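Local structure of hypothetical protein VC0802 (Vibrio cholerae, 1ZVP) at residues Ser72-Thr77 / Ile113-Glu118; Met15-Met20 / Gln122-Leu127; Gly22-Cys27 / Val54-Lys59; Leu8-Gln13 / Val85-Ala90; Gly31-Tyr36 / Glu49-Val54. The protein is of unknown function but carries two ACT domains, a fold often used for small-molecule regulation, and has been suggested to be a transport protein. All coordinates share one frame; numbering follows the deposited sequence.

Contacts 1 and 2 belong to one four-stranded sheet, with centres about 7 Å apart; strand 17-19 borders strand 71-76, and helix 120-127 lies against both. Contacts 3 and 5 share Val54 and strand 50-56 in a second, three-stranded sheet, their centres about 14 Å apart. The two halves meet where Phe114 of contact 1 packs on Tyr24, Phe26 and Val54 of contact 3, and where Lys117 NZ lies 3.2 Å from Asp23 OD2 in a salt bridge. Contact 4 adjoins contact 2 through Met15, and its centre is about 33 Å from that of contact 5. Contacts 1, 3, 4 and 5 also touch the second subunit.

Contact 1. Residues Ser72-Thr77 / Ile113-Glu118; sequences SLITLT and IFVQKE
Ser72-Thr77 and Ile113-Glu118 run antiparallel as neighbouring strands, laced by two pairs of backbone hydrogen bonds, one between Ser72 and Val115 and one between Ile74 and Ile113. The shorter pair includes Ile113 N to Ile74 O at 2.7 Å. Between them Leu73 and Phe114 form a non-hydrogen-bonded pair, and as cross-strand partners both project from the same face. Leu73 sets CD1 over a face of the Phe114 ring, 4.0 Å from the ring centroid and displaced toward the rim near CZ, a CH-pi contact. Leu73 CG stands anti to the backbone N (chi1 166°), and from there CD1 reaches the ring. The same ring meets Phe26 edge-to-face and packs on Phe45 of the second subunit, work that a large flat apolar residue does well. These are the two central strands of a four-stranded sheet whose order, 17-19, 71-76, 111-116, 103-106, matches that of an ACT domain, with the edge strand 17-19 supplied from early in the chain. Ile74, Ile113 and Val115 project from the other face, toward helices 87-96 and 120-127. There Ile74 CD1 rests 4.1 Å from Val115 CG2, and the branched residues suit both strand geometry and dense packing. Leu76 CD2 is pressed to 3.5 Å from Ile113 CD1, tighter than usual for two methyls. At the other end the chain leaves the strand at Lys117, and small Ser72 fits the bend, its OG 3.4 Å from Lys117 CA. From there the extended Lys117 side chain leads away to Asp23.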
# COMPACT_ATOMS: atom_id res chain seq x y z
N SER D 72 -4.99 -2.15 -13.30
CA SER D 72 -6.34 -1.72 -12.99
C SER D 72 -6.42 -1.36 -11.52
O SER D 72 -5.67 -1.90 -10.71
CB SER D 72 -7.33 -2.82 -13.31
OG SER D 72 -7.37 -3.04 -14.70
N LEU D 73 -7.31 -0.44 -11.19
CA LEU D 73 -7.45 0.02 -9.82
C LEU D 73 -8.77 -0.43 -9.21
O LEU D 73 -9.84 -0.19 -9.75
CB LEU D 73 -7.28 1.54 -9.73
CG LEU D 73 -7.72 2.20 -8.42
CD1 LEU D 73 -6.84 1.80 -7.26
CD2 LEU D 73 -7.73 3.70 -8.60
N ILE D 74 -8.65 -1.09 -8.06
CA ILE D 74 -9.77 -1.61 -7.30
C ILE D 74 -9.75 -0.96 -5.92
O ILE D 74 -8.74 -0.96 -5.24
CB ILE D 74 -9.73 -3.16 -7.23
CG1 ILE D 74 -9.99 -3.75 -8.62
CG2 ILE D 74 -10.74 -3.69 -6.21
CD1 ILE D 74 -9.56 -5.19 -8.80
N THR D 75 -10.86 -0.35 -5.54
CA THR D 75 -11.01 0.17 -4.19
C THR D 75 -11.87 -0.78 -3.37
O THR D 75 -12.82 -1.37 -3.88
CB THR D 75 -11.62 1.59 -4.20
OG1 THR D 75 -10.73 2.47 -4.88
CG2 THR D 75 -11.84 2.09 -2.79
N LEU D 76 -11.52 -0.94 -2.10
CA LEU D 76 -12.32 -1.73 -1.18
C LEU D 76 -13.23 -0.79 -0.44
O LEU D 76 -12.76 0.10 0.26
CB LEU D 76 -11.39 -2.45 -0.21
CG LEU D 76 -10.78 -3.78 -0.64
CD1 LEU D 76 -10.87 -4.09 -2.14
CD2 LEU D 76 -9.35 -3.81 -0.15
N THR D 77 -14.54 -0.97 -0.60
CA THR D 77 -15.53 -0.12 0.06
C THR D 77 -15.87 -0.60 1.48
O THR D 77 -16.53 0.12 2.24
CB THR D 77 -16.83 0.08 -0.76
OG1 THR D 77 -17.43 -1.18 -1.05
CG2 THR D 77 -16.53 0.79 -2.05
N ILE D 113 -6.09 -1.08 -4.55
CA ILE D 113 -5.27 -2.18 -5.00
C ILE D 113 -5.05 -2.06 -6.49
O ILE D 113 -6.01 -1.91 -7.25
CB ILE D 113 -5.93 -3.53 -4.65
CG1 ILE D 113 -6.22 -3.60 -3.15
CG2 ILE D 113 -5.06 -4.71 -5.06
CD1 ILE D 113 -7.26 -4.60 -2.81
N PHE D 114 -3.79 -2.07 -6.91
CA PHE D 114 -3.44 -2.13 -8.33
C PHE D 114 -3.09 -3.56 -8.70
O PHE D 114 -2.12 -4.12 -8.20
CB PHE D 114 -2.30 -1.16 -8.66
CG PHE D 114 -2.66 0.28 -8.47
CD1 PHE D 114 -3.12 1.04 -9.55
CD2 PHE D 114 -2.57 0.88 -7.21
CE1 PHE D 114 -3.48 2.38 -9.38
CE2 PHE D 114 -2.91 2.22 -7.02
CZ PHE D 114 -3.37 2.98 -8.11
N VAL D 115 -3.91 -4.15 -9.56
CA VAL D 115 -3.63 -5.48 -10.10
C VAL D 115 -3.36 -5.35 -11.60
O VAL D 115 -3.76 -4.37 -12.22
CB VAL D 115 -4.79 -6.49 -9.83
CG1 VAL D 115 -5.09 -6.59 -8.33
CG2 VAL D 115 -6.04 -6.11 -10.62
N GLN D 116 -2.67 -6.34 -12.17
CA GLN D 116 -2.48 -6.41 -13.61
C GLN D 116 -3.81 -6.27 -14.30
O GLN D 116 -4.79 -6.85 -13.85
CB GLN D 116 -1.87 -7.75 -14.00
CG GLN D 116 -0.41 -7.89 -13.65
CD GLN D 116 0.07 -9.31 -13.83
OE1 GLN D 116 1.20 -9.64 -13.45
NE2 GLN D 116 -0.77 -10.17 -14.40
N LYS D 117 -3.83 -5.49 -15.37
CA LYS D 117 -5.06 -5.17 -16.07
C LYS D 117 -5.84 -6.41 -16.51
O LYS D 117 -7.07 -6.45 -16.41
CB LYS D 117 -4.78 -4.25 -17.27
CG LYS D 117 -6.04 -3.67 -17.87
CD LYS D 117 -5.84 -3.16 -19.26
CE LYS D 117 -7.17 -2.73 -19.84
NZ LYS D 117 -6.98 -2.02 -21.13
N GLU D 118 -5.10 -7.43 -16.99
CA GLU D 118 -5.71 -8.67 -17.48
C GLU D 118 -6.41 -9.47 -16.39
O GLU D 118 -7.31 -10.26 -16.67
CB GLU D 118 -4.68 -9.55 -18.21
CG GLU D 118 -4.54 -9.22 -19.72
CD GLU D 118 -4.46 -10.47 -20.64
OE1 GLU D 118 -3.35 -11.04 -20.83
OE2 GLU D 118 -5.53 -10.87 -21.20

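Contact 2. Residues Met15-Met20 / Gln122-Leu127; sequences MSPELM and QALQAL
Pro17 overlaps two leucines of the helix at once: its ring carbon CB lies 3.8 Å from Leu124 CD2, while CG sits 3.7 Å from Leu127 CB. Its compact ring fills the space between strand and helix without a long side chain. Leu124 divides its methyls, CD2 going to Pro17 and CD1 to Leu19. Leu19 crosses Leu124 at about a right angle, its CB 4.0 Å from Leu124 CD1. At the other end Met15 N donates a hydrogen bond to Leu127 O, 2.8 Å long and nearly straight at 162°. This carbonyl belongs to the last turn of the helix, beyond which no further turn supplies amides, so the bond gives it a donor. Met15 CG also touches Leu127 CD2 before the chain bends and carries the sulfur elsewhere. Glu18 and Met20 bond through their backbones to strand 71-76 and Ser16 to Thr77 just beyond its end, and Pro17 alternates with them, facing the helix. Consistent with an ACT-domain sandwich whose last strand is 17-19, helix 120-127 runs nearly antiparallel to that edge strand, while its Ala123 and Leu127 press on Ile74 of strand 71-76 and Leu127 also meets Phe91 and Leu95 of helix 87-96.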
# COMPACT_ATOMS: atom_id res chain seq x y z
N MET D 15 -14.85 -8.03 0.46
CA MET D 15 -14.10 -6.78 0.61
C MET D 15 -14.85 -5.62 -0.03
O MET D 15 -14.37 -4.48 0.00
CB MET D 15 -12.67 -6.89 0.08
CG MET D 15 -11.73 -7.81 0.90
SD MET D 15 -11.51 -7.40 2.64
CE MET D 15 -12.66 -8.52 3.45
N SER D 16 -16.03 -5.93 -0.57
CA SER D 16 -16.87 -5.00 -1.33
C SER D 16 -16.08 -4.22 -2.39
O SER D 16 -16.07 -2.98 -2.37
CB SER D 16 -17.63 -4.06 -0.38
OG SER D 16 -18.65 -4.75 0.32
N PRO D 17 -15.42 -4.94 -3.33
CA PRO D 17 -14.54 -4.28 -4.29
C PRO D 17 -15.27 -3.49 -5.38
O PRO D 17 -16.41 -3.80 -5.73
CB PRO D 17 -13.78 -5.45 -4.91
CG PRO D 17 -14.72 -6.56 -4.84
CD PRO D 17 -15.45 -6.39 -3.54
N GLU D 18 -14.61 -2.46 -5.90
CA GLU D 18 -15.14 -1.74 -7.04
C GLU D 18 -14.03 -1.40 -8.01
O GLU D 18 -12.98 -0.92 -7.60
CB GLU D 18 -15.88 -0.48 -6.59
CG GLU D 18 -15.21 0.27 -5.48
CD GLU D 18 -15.81 1.63 -5.25
OE1 GLU D 18 -15.10 2.49 -4.68
OE2 GLU D 18 -16.98 1.83 -5.62
N LEU D 19 -14.26 -1.70 -9.28
CA LEU D 19 -13.30 -1.43 -10.34
C LEU D 19 -13.42 0.02 -10.78
O LEU D 19 -14.48 0.45 -11.22
CB LEU D 19 -13.56 -2.32 -11.55
CG LEU D 19 -12.45 -3.02 -12.33
CD1 LEU D 19 -12.80 -2.97 -13.80
CD2 LEU D 19 -11.02 -2.49 -12.08
N MET D 20 -12.31 0.77 -10.66
CA MET D 20 -12.23 2.17 -11.10
C MET D 20 -11.85 2.30 -12.58
O MET D 20 -11.25 1.39 -13.17
CB MET D 20 -11.23 2.96 -10.23
CG MET D 20 -11.49 2.88 -8.71
SD MET D 20 -13.13 3.47 -8.27
CE MET D 20 -13.68 2.06 -7.41
N GLN D 122 -10.95 -11.07 -12.43
CA GLN D 122 -10.65 -12.14 -11.48
C GLN D 122 -10.38 -11.62 -10.08
O GLN D 122 -10.73 -12.29 -9.10
CB GLN D 122 -9.47 -13.01 -11.91
CG GLN D 122 -9.71 -13.82 -13.17
CD GLN D 122 -9.01 -13.21 -14.39
OE1 GLN D 122 -8.01 -13.75 -14.87
NE2 GLN D 122 -9.53 -12.05 -14.87
N ALA D 123 -9.76 -10.45 -9.99
CA ALA D 123 -9.50 -9.80 -8.72
C ALA D 123 -10.79 -9.35 -8.03
O ALA D 123 -10.95 -9.54 -6.83
CB ALA D 123 -8.54 -8.63 -8.90
N LEU D 124 -11.71 -8.77 -8.80
CA LEU D 124 -13.08 -8.50 -8.34
C LEU D 124 -13.77 -9.72 -7.76
O LEU D 124 -14.37 -9.65 -6.69
CB LEU D 124 -13.94 -7.95 -9.48
CG LEU D 124 -13.74 -6.50 -9.88
CD1 LEU D 124 -14.75 -6.14 -10.98
CD2 LEU D 124 -13.87 -5.56 -8.68
N GLN D 125 -13.70 -10.83 -8.49
CA GLN D 125 -14.26 -12.10 -8.05
C GLN D 125 -13.65 -12.60 -6.74
O GLN D 125 -14.39 -12.91 -5.81
CB GLN D 125 -14.09 -13.16 -9.15
CG GLN D 125 -15.08 -13.04 -10.30
CD GLN D 125 -14.58 -13.73 -11.59
OE1 GLN D 125 -14.85 -13.26 -12.71
NE2 GLN D 125 -13.85 -14.85 -11.44
N ALA D 126 -12.32 -12.67 -6.68
CA ALA D 126 -11.61 -13.04 -5.46
C ALA D 126 -12.00 -12.14 -4.27
O ALA D 126 -12.36 -12.63 -3.20
CB ALA D 126 -10.12 -13.01 -5.69
N LEU D 127 -11.96 -10.83 -4.48
CA LEU D 127 -12.20 -9.85 -3.42
C LEU D 127 -13.64 -9.79 -2.94
O LEU D 127 -13.89 -9.39 -1.81
CB LEU D 127 -11.74 -8.46 -3.86
CG LEU D 127 -10.23 -8.28 -3.99
CD1 LEU D 127 -9.88 -6.97 -4.71
CD2 LEU D 127 -9.57 -8.36 -2.63

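Contact 3. Residues Gly22-Cys27 / Val54-Lys59; sequences GDYVFC and VLEAEK
Val54 is the knob of this contact, and it fits into a hollow between Phe26 and Tyr24 on the adjacent antiparallel strand. Its CG2 sits over a face of the Phe26 ring, 3.8 Å from the centroid and only 15° off the normal, a CH-pi contact. CG1, held anti to the backbone N (chi1 -172°), turns instead between Phe26 CE2 and Tyr24 CB, touching both, so both branches of the valine are used. The other surface is filled by smaller bumps. Val25 CG1 rests 4.2 Å from Ala57 CB, and that methyl in turn lies 3.9 Å from Asp23 CB; a short alanine suits this spot, its methyl meeting Val25 and Asp23 where strand gives way to helix. Further along, Cys27 SG reaches 3.9 Å from Leu55 CD1. Two backbone bonds join Val25 to Leu55, and a third, bent one runs 2.7 Å from Ala57 N to Asp23 O. It uses the first amide after Glu56, the N-cap of helix 57-61, and therefore ties the start of that helix to the backbone at Asp23, next to strand 24-29. At the far end Gly22 takes up a backbone conformation that suits glycine, and its bare CA lies 3.7 Å from Glu56 OE2. Phe26 also touches Tyr108 of the second subunit. Strand 24-29 beside strand 50-56, with a helix following the latter at once, fits the first and third strands and second helix of the N-terminal ACT domain, a ferredoxin-like alpha/beta sandwich.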
# COMPACT_ATOMS: atom_id res chain seq x y z
N GLY D 22 -9.72 3.64 -15.72
CA GLY D 22 -8.34 4.01 -16.02
C GLY D 22 -7.32 2.88 -16.02
O GLY D 22 -7.44 1.92 -15.23
N ASP D 23 -6.33 2.98 -16.90
CA ASP D 23 -5.17 2.09 -16.88
C ASP D 23 -4.03 2.82 -16.21
O ASP D 23 -3.74 3.96 -16.57
CB ASP D 23 -4.73 1.65 -18.28
CG ASP D 23 -5.82 0.90 -19.05
OD1 ASP D 23 -6.81 0.40 -18.45
OD2 ASP D 23 -5.66 0.80 -20.29
N TYR D 24 -3.38 2.18 -15.26
CA TYR D 24 -2.37 2.85 -14.47
C TYR D 24 -1.03 2.19 -14.66
O TYR D 24 -0.96 1.03 -15.04
CB TYR D 24 -2.78 2.91 -12.98
CG TYR D 24 -3.96 3.84 -12.76
CD1 TYR D 24 -3.77 5.21 -12.58
CD2 TYR D 24 -5.27 3.35 -12.78
CE1 TYR D 24 -4.85 6.07 -12.41
CE2 TYR D 24 -6.35 4.20 -12.61
CZ TYR D 24 -6.14 5.55 -12.43
OH TYR D 24 -7.21 6.39 -12.26
N VAL D 25 0.03 2.96 -14.43
CA VAL D 25 1.40 2.47 -14.54
C VAL D 25 2.21 3.00 -13.36
O VAL D 25 1.91 4.07 -12.83
CB VAL D 25 2.06 2.87 -15.88
CG1 VAL D 25 1.30 2.28 -17.06
CG2 VAL D 25 2.18 4.39 -16.03
N PHE D 26 3.22 2.24 -12.96
CA PHE D 26 4.14 2.67 -11.91
C PHE D 26 5.42 3.17 -12.55
O PHE D 26 5.92 2.58 -13.50
CB PHE D 26 4.46 1.52 -10.95
CG PHE D 26 3.42 1.30 -9.87
CD1 PHE D 26 3.74 1.51 -8.54
CD2 PHE D 26 2.13 0.87 -10.20
CE1 PHE D 26 2.79 1.30 -7.54
CE2 PHE D 26 1.17 0.67 -9.21
CZ PHE D 26 1.50 0.88 -7.88
N CYS D 27 5.94 4.28 -12.02
CA CYS D 27 7.14 4.90 -12.55
C CYS D 27 8.00 5.35 -11.41
O CYS D 27 7.50 5.69 -10.34
CB CYS D 27 6.82 6.15 -13.37
SG CYS D 27 5.72 5.90 -14.75
N VAL D 54 2.38 7.10 -9.67
CA VAL D 54 1.38 6.22 -10.25
C VAL D 54 0.49 7.10 -11.12
O VAL D 54 -0.12 8.04 -10.63
CB VAL D 54 0.55 5.41 -9.19
CG1 VAL D 54 -0.32 4.37 -9.87
CG2 VAL D 54 1.47 4.72 -8.21
N LEU D 55 0.45 6.78 -12.40
CA LEU D 55 -0.09 7.65 -13.43
C LEU D 55 -0.96 6.87 -14.37
O LEU D 55 -0.74 5.68 -14.58
CB LEU D 55 1.07 8.22 -14.27
CG LEU D 55 2.10 9.14 -13.63
CD1 LEU D 55 3.43 8.99 -14.32
CD2 LEU D 55 1.61 10.57 -13.74
N GLU D 56 -1.95 7.55 -14.94
CA GLU D 56 -2.69 7.05 -16.09
C GLU D 56 -1.72 6.64 -17.20
O GLU D 56 -0.70 7.29 -17.41
CB GLU D 56 -3.63 8.14 -16.61
CG GLU D 56 -5.00 8.14 -15.97
CD GLU D 56 -6.08 7.57 -16.90
OE1 GLU D 56 -7.11 8.26 -17.08
OE2 GLU D 56 -5.89 6.45 -17.46
N ALA D 57 -2.03 5.55 -17.90
CA ALA D 57 -1.12 4.97 -18.89
C ALA D 57 -0.61 5.97 -19.92
O ALA D 57 0.60 6.08 -20.13
CB ALA D 57 -1.78 3.78 -19.57
N GLU D 58 -1.53 6.70 -20.56
CA GLU D 58 -1.15 7.62 -21.64
C GLU D 58 -0.73 9.02 -21.19
O GLU D 58 -0.21 9.77 -22.00
CB GLU D 58 -2.21 7.68 -22.75
CG GLU D 58 -3.66 7.85 -22.28
CD GLU D 58 -3.90 9.14 -21.51
OE1 GLU D 58 -3.92 10.23 -22.15
OE2 GLU D 58 -4.07 9.07 -20.26
N LYS D 59 -0.96 9.36 -19.93
CA LYS D 59 -0.38 10.56 -19.32
C LYS D 59 1.12 10.35 -19.12
O LYS D 59 1.90 11.28 -19.24
CB LYS D 59 -1.03 10.87 -17.97
CG LYS D 59 -1.81 12.19 -17.89
CD LYS D 59 -3.14 12.12 -18.62
CE LYS D 59 -4.26 12.78 -17.82
NZ LYS D 59 -4.66 11.93 -16.65

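Contact 4. Residues Leu8-Gln13 / Val85-Ala90; sequences LELLLQ and VGLTAA
Leu10 of the N-terminal helix 3-11 reaches Val85, just ahead of helix 87-96, the helix that follows the first strand of the C-terminal ACT domain; the contact is therefore helix against the start of a helix, made by apolar side chains. The Leu10 methyl CD1 comes 3.9 Å from Val85 O, while the valine side chain turns away toward Gly99 of the second subunit. Gly86 is next, the N-cap residue, with positive phi (114°), a conformation natural to glycine. Having no side chain, it lets the Leu10 methyl settle directly on the backbone, CD1 being 3.7 Å from Gly86 C. Leu87 continues this surface: its CG lies anti to the backbone N (chi1 -165°), and its CD1 ends 4.0 Å from Leu10 CD2, the two side chains crossing at a slant. Leu87 packs as well on Met15 and Val78, so a branched apolar residue serves several neighbours. Thr88 and Ala89 face the second subunit, where Thr88 OG1 bonds to Ala102 O of that chain and Ala89 packs on its Thr93. Ala90 comes back to helix 3-11, the first residue a full turn on from Gly86, whose carbonyl O accepts its N at 2.9 Å. A short side chain fits here because the backbones draw very close, Leu11 CA and Ala90 CA being just 4.5 Å apart. The methyl of Ala90 lies over the backbone of the first helix, 3.8 Å from Leu11 N. Beside it, Leu11 CD2 lies 3.8 Å from Ala90 O.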
# COMPACT_ATOMS: atom_id res chain seq x y z
N LEU D 8 -9.45 -14.68 10.49
CA LEU D 8 -10.19 -15.69 9.74
C LEU D 8 -11.60 -15.19 9.46
O LEU D 8 -12.11 -15.34 8.35
CB LEU D 8 -10.20 -17.02 10.51
CG LEU D 8 -10.68 -18.39 9.97
CD1 LEU D 8 -11.98 -18.87 10.61
CD2 LEU D 8 -10.74 -18.46 8.44
N GLU D 9 -12.22 -14.57 10.46
CA GLU D 9 -13.55 -14.00 10.32
C GLU D 9 -13.62 -12.88 9.28
O GLU D 9 -14.65 -12.68 8.66
CB GLU D 9 -14.06 -13.51 11.68
CG GLU D 9 -14.60 -14.64 12.55
CD GLU D 9 -14.46 -14.37 14.05
OE1 GLU D 9 -14.73 -15.30 14.84
OE2 GLU D 9 -14.07 -13.25 14.44
N LEU D 10 -12.50 -12.17 9.11
CA LEU D 10 -12.37 -11.13 8.09
C LEU D 10 -12.13 -11.67 6.67
O LEU D 10 -12.64 -11.11 5.70
CB LEU D 10 -11.26 -10.14 8.48
CG LEU D 10 -11.69 -8.80 9.06
CD1 LEU D 10 -10.49 -8.00 9.47
CD2 LEU D 10 -12.54 -8.03 8.04
N LEU D 11 -11.33 -12.73 6.57
CA LEU D 11 -11.11 -13.47 5.33
C LEU D 11 -12.39 -14.03 4.75
O LEU D 11 -12.55 -14.07 3.53
CB LEU D 11 -10.17 -14.64 5.61
CG LEU D 11 -9.15 -15.13 4.58
CD1 LEU D 11 -9.07 -16.62 4.71
CD2 LEU D 11 -9.46 -14.75 3.14
N LEU D 12 -13.30 -14.45 5.62
CA LEU D 12 -14.57 -15.06 5.22
C LEU D 12 -15.63 -14.03 4.81
O LEU D 12 -16.80 -14.37 4.64
CB LEU D 12 -15.11 -15.93 6.36
CG LEU D 12 -14.72 -17.40 6.52
CD1 LEU D 12 -13.33 -17.71 6.02
CD2 LEU D 12 -14.86 -17.81 7.97
N GLN D 13 -15.21 -12.78 4.63
CA GLN D 13 -16.11 -11.70 4.25
C GLN D 13 -15.75 -11.08 2.91
O GLN D 13 -14.60 -11.15 2.49
CB GLN D 13 -16.06 -10.61 5.30
CG GLN D 13 -16.75 -10.98 6.58
CD GLN D 13 -16.78 -9.81 7.53
OE1 GLN D 13 -17.55 -8.85 7.32
NE2 GLN D 13 -15.95 -9.85 8.57
N VAL D 85 -6.85 -4.53 12.58
CA VAL D 85 -5.93 -5.66 12.41
C VAL D 85 -6.62 -6.84 11.72
O VAL D 85 -7.68 -7.30 12.15
CB VAL D 85 -5.20 -6.06 13.74
CG1 VAL D 85 -6.12 -5.94 14.94
CG2 VAL D 85 -4.63 -7.46 13.64
N GLY D 86 -6.00 -7.31 10.64
CA GLY D 86 -6.51 -8.43 9.86
C GLY D 86 -6.95 -8.09 8.45
O GLY D 86 -7.04 -8.98 7.61
N LEU D 87 -7.21 -6.81 8.18
CA LEU D 87 -7.77 -6.39 6.90
C LEU D 87 -6.83 -6.58 5.70
O LEU D 87 -7.24 -7.10 4.67
CB LEU D 87 -8.30 -4.95 6.95
CG LEU D 87 -9.20 -4.62 5.75
CD1 LEU D 87 -10.56 -5.33 5.82
CD2 LEU D 87 -9.39 -3.14 5.62
N THR D 88 -5.57 -6.16 5.85
CA THR D 88 -4.59 -6.32 4.77
C THR D 88 -4.33 -7.79 4.50
O THR D 88 -4.26 -8.20 3.34
CB THR D 88 -3.29 -5.57 5.06
OG1 THR D 88 -3.59 -4.19 5.30
CG2 THR D 88 -2.35 -5.66 3.87
N ALA D 89 -4.19 -8.57 5.57
CA ALA D 89 -4.02 -10.00 5.47
C ALA D 89 -5.21 -10.65 4.73
O ALA D 89 -5.01 -11.48 3.84
CB ALA D 89 -3.84 -10.61 6.85
N ALA D 90 -6.43 -10.23 5.07
CA ALA D 90 -7.67 -10.74 4.45
C ALA D 90 -7.71 -10.52 2.94
O ALA D 90 -7.82 -11.49 2.20
CB ALA D 90 -8.91 -10.13 5.10

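Contact 5. Residues Gly31-Tyr36 / Glu49-Val54; sequences GALSDY and EGLTLV
Leu33 and Leu51 cross at about a right angle, and Leu51 CD2 lies 3.7 Å from Leu33 CA, resting on the backbone of the turn as well as on its side chain. A second crossing of the same kind puts Leu53 CD1 against Tyr36, 3.8 Å from its CD1 and about as near its CG. Methyl meets methyl where Leu33 CD2 approaches Leu53 CD2 at 4.2 Å. Leu51 and Leu53, two apart on a strand, both face the turn, whereas Thr52 between them looks the other way and bonds through OG1 to Tyr108 N of the second subunit. The turn is held by its own backbone: Tyr36 N bonds to Leu33 O at 2.8 Å, and Asp35 N to Ala32 O. Beyond these, Asp35 OD2 receives a weak bond from Ala32 N, while Tyr36 OH bonds to Asn30 O and so fixes the far end of the ring. Gly31, in a conformation glycine adopts readily, accepts through its O a hydrogen bond from a water 3.3 Å away, and that water in turn takes a weak bond from Leu51 N. The turn occupies part of the link between strands 24-29 and 43-47, where an ACT domain normally has its first helix, and like such a helix it lies against the strands. Across this contact the join is mostly dispersion between leucines and a ring, with polar linkage limited to a single water, so shape rather than specific bonding probably sets how the turn sits.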
# COMPACT_ATOMS: atom_id res chain seq x y z
N GLY D 31 14.16 13.78 -9.05
CA GLY D 31 13.89 15.16 -8.64
C GLY D 31 12.54 15.40 -7.98
O GLY D 31 11.91 14.47 -7.48
N ALA D 32 12.12 16.66 -8.00
CA ALA D 32 11.03 17.13 -7.16
C ALA D 32 9.66 16.75 -7.70
O ALA D 32 9.47 16.67 -8.91
CB ALA D 32 11.13 18.64 -6.96
N LEU D 33 8.72 16.51 -6.79
CA LEU D 33 7.32 16.27 -7.12
C LEU D 33 6.74 17.46 -7.91
O LEU D 33 5.95 17.26 -8.84
CB LEU D 33 6.50 16.06 -5.84
CG LEU D 33 5.23 15.18 -5.74
CD1 LEU D 33 4.24 15.86 -4.81
CD2 LEU D 33 4.56 14.84 -7.08
N SER D 34 7.16 18.67 -7.53
CA SER D 34 6.72 19.92 -8.19
C SER D 34 6.96 19.94 -9.71
O SER D 34 6.20 20.58 -10.44
CB SER D 34 7.36 21.14 -7.52
OG SER D 34 8.69 20.87 -7.08
N ASP D 35 8.00 19.24 -10.16
CA ASP D 35 8.29 19.06 -11.59
C ASP D 35 7.23 18.23 -12.33
O ASP D 35 7.08 18.35 -13.55
CB ASP D 35 9.65 18.36 -11.78
CG ASP D 35 10.83 19.14 -11.18
OD1 ASP D 35 10.94 20.36 -11.44
OD2 ASP D 35 11.66 18.52 -10.47
N TYR D 36 6.49 17.41 -11.59
CA TYR D 36 5.61 16.40 -12.20
C TYR D 36 4.12 16.60 -11.94
O TYR D 36 3.29 15.81 -12.38
CB TYR D 36 6.05 14.99 -11.76
CG TYR D 36 7.44 14.62 -12.23
CD1 TYR D 36 7.64 14.03 -13.48
CD2 TYR D 36 8.55 14.86 -11.43
CE1 TYR D 36 8.92 13.69 -13.92
CE2 TYR D 36 9.84 14.52 -11.85
CZ TYR D 36 10.01 13.94 -13.10
OH TYR D 36 11.28 13.60 -13.53
N GLU D 49 15.40 5.86 -3.38
CA GLU D 49 15.84 5.60 -4.75
C GLU D 49 15.18 6.52 -5.78
O GLU D 49 15.42 6.37 -6.98
CB GLU D 49 15.52 4.15 -5.15
CG GLU D 49 16.10 3.04 -4.28
CD GLU D 49 15.31 2.76 -2.99
OE1 GLU D 49 14.27 3.41 -2.74
OE2 GLU D 49 15.75 1.87 -2.23
N GLY D 50 14.33 7.45 -5.33
CA GLY D 50 13.62 8.37 -6.23
C GLY D 50 12.11 8.41 -6.03
O GLY D 50 11.55 7.62 -5.26
N LEU D 51 11.45 9.32 -6.74
CA LEU D 51 10.01 9.54 -6.62
C LEU D 51 9.24 8.52 -7.42
O LEU D 51 9.42 8.41 -8.63
CB LEU D 51 9.66 10.94 -7.09
CG LEU D 51 8.25 11.49 -6.93
CD1 LEU D 51 7.93 11.81 -5.48
CD2 LEU D 51 8.13 12.74 -7.77
N THR D 52 8.38 7.75 -6.74
CA THR D 52 7.41 6.87 -7.41
C THR D 52 6.20 7.69 -7.82
O THR D 52 5.65 8.44 -7.00
CB THR D 52 6.95 5.68 -6.51
OG1 THR D 52 8.08 4.89 -6.11
CG2 THR D 52 5.94 4.78 -7.23
N LEU D 53 5.80 7.58 -9.09
CA LEU D 53 4.55 8.17 -9.55
C LEU D 53 3.66 7.06 -10.04
O LEU D 53 4.12 6.16 -10.74
CB LEU D 53 4.78 9.18 -10.68
CG LEU D 53 5.68 10.40 -10.47
CD1 LEU D 53 5.92 11.14 -11.80
CD2 LEU D 53 5.13 11.36 -9.40
N VAL D 54 2.38 7.10 -9.67
CA VAL D 54 1.38 6.22 -10.25
C VAL D 54 0.49 7.10 -11.12
O VAL D 54 -0.12 8.04 -10.63
CB VAL D 54 0.55 5.41 -9.19
CG1 VAL D 54 -0.32 4.37 -9.87
CG2 VAL D 54 1.47 4.72 -8.21
O HOH W 1 13.71 11.81 -6.95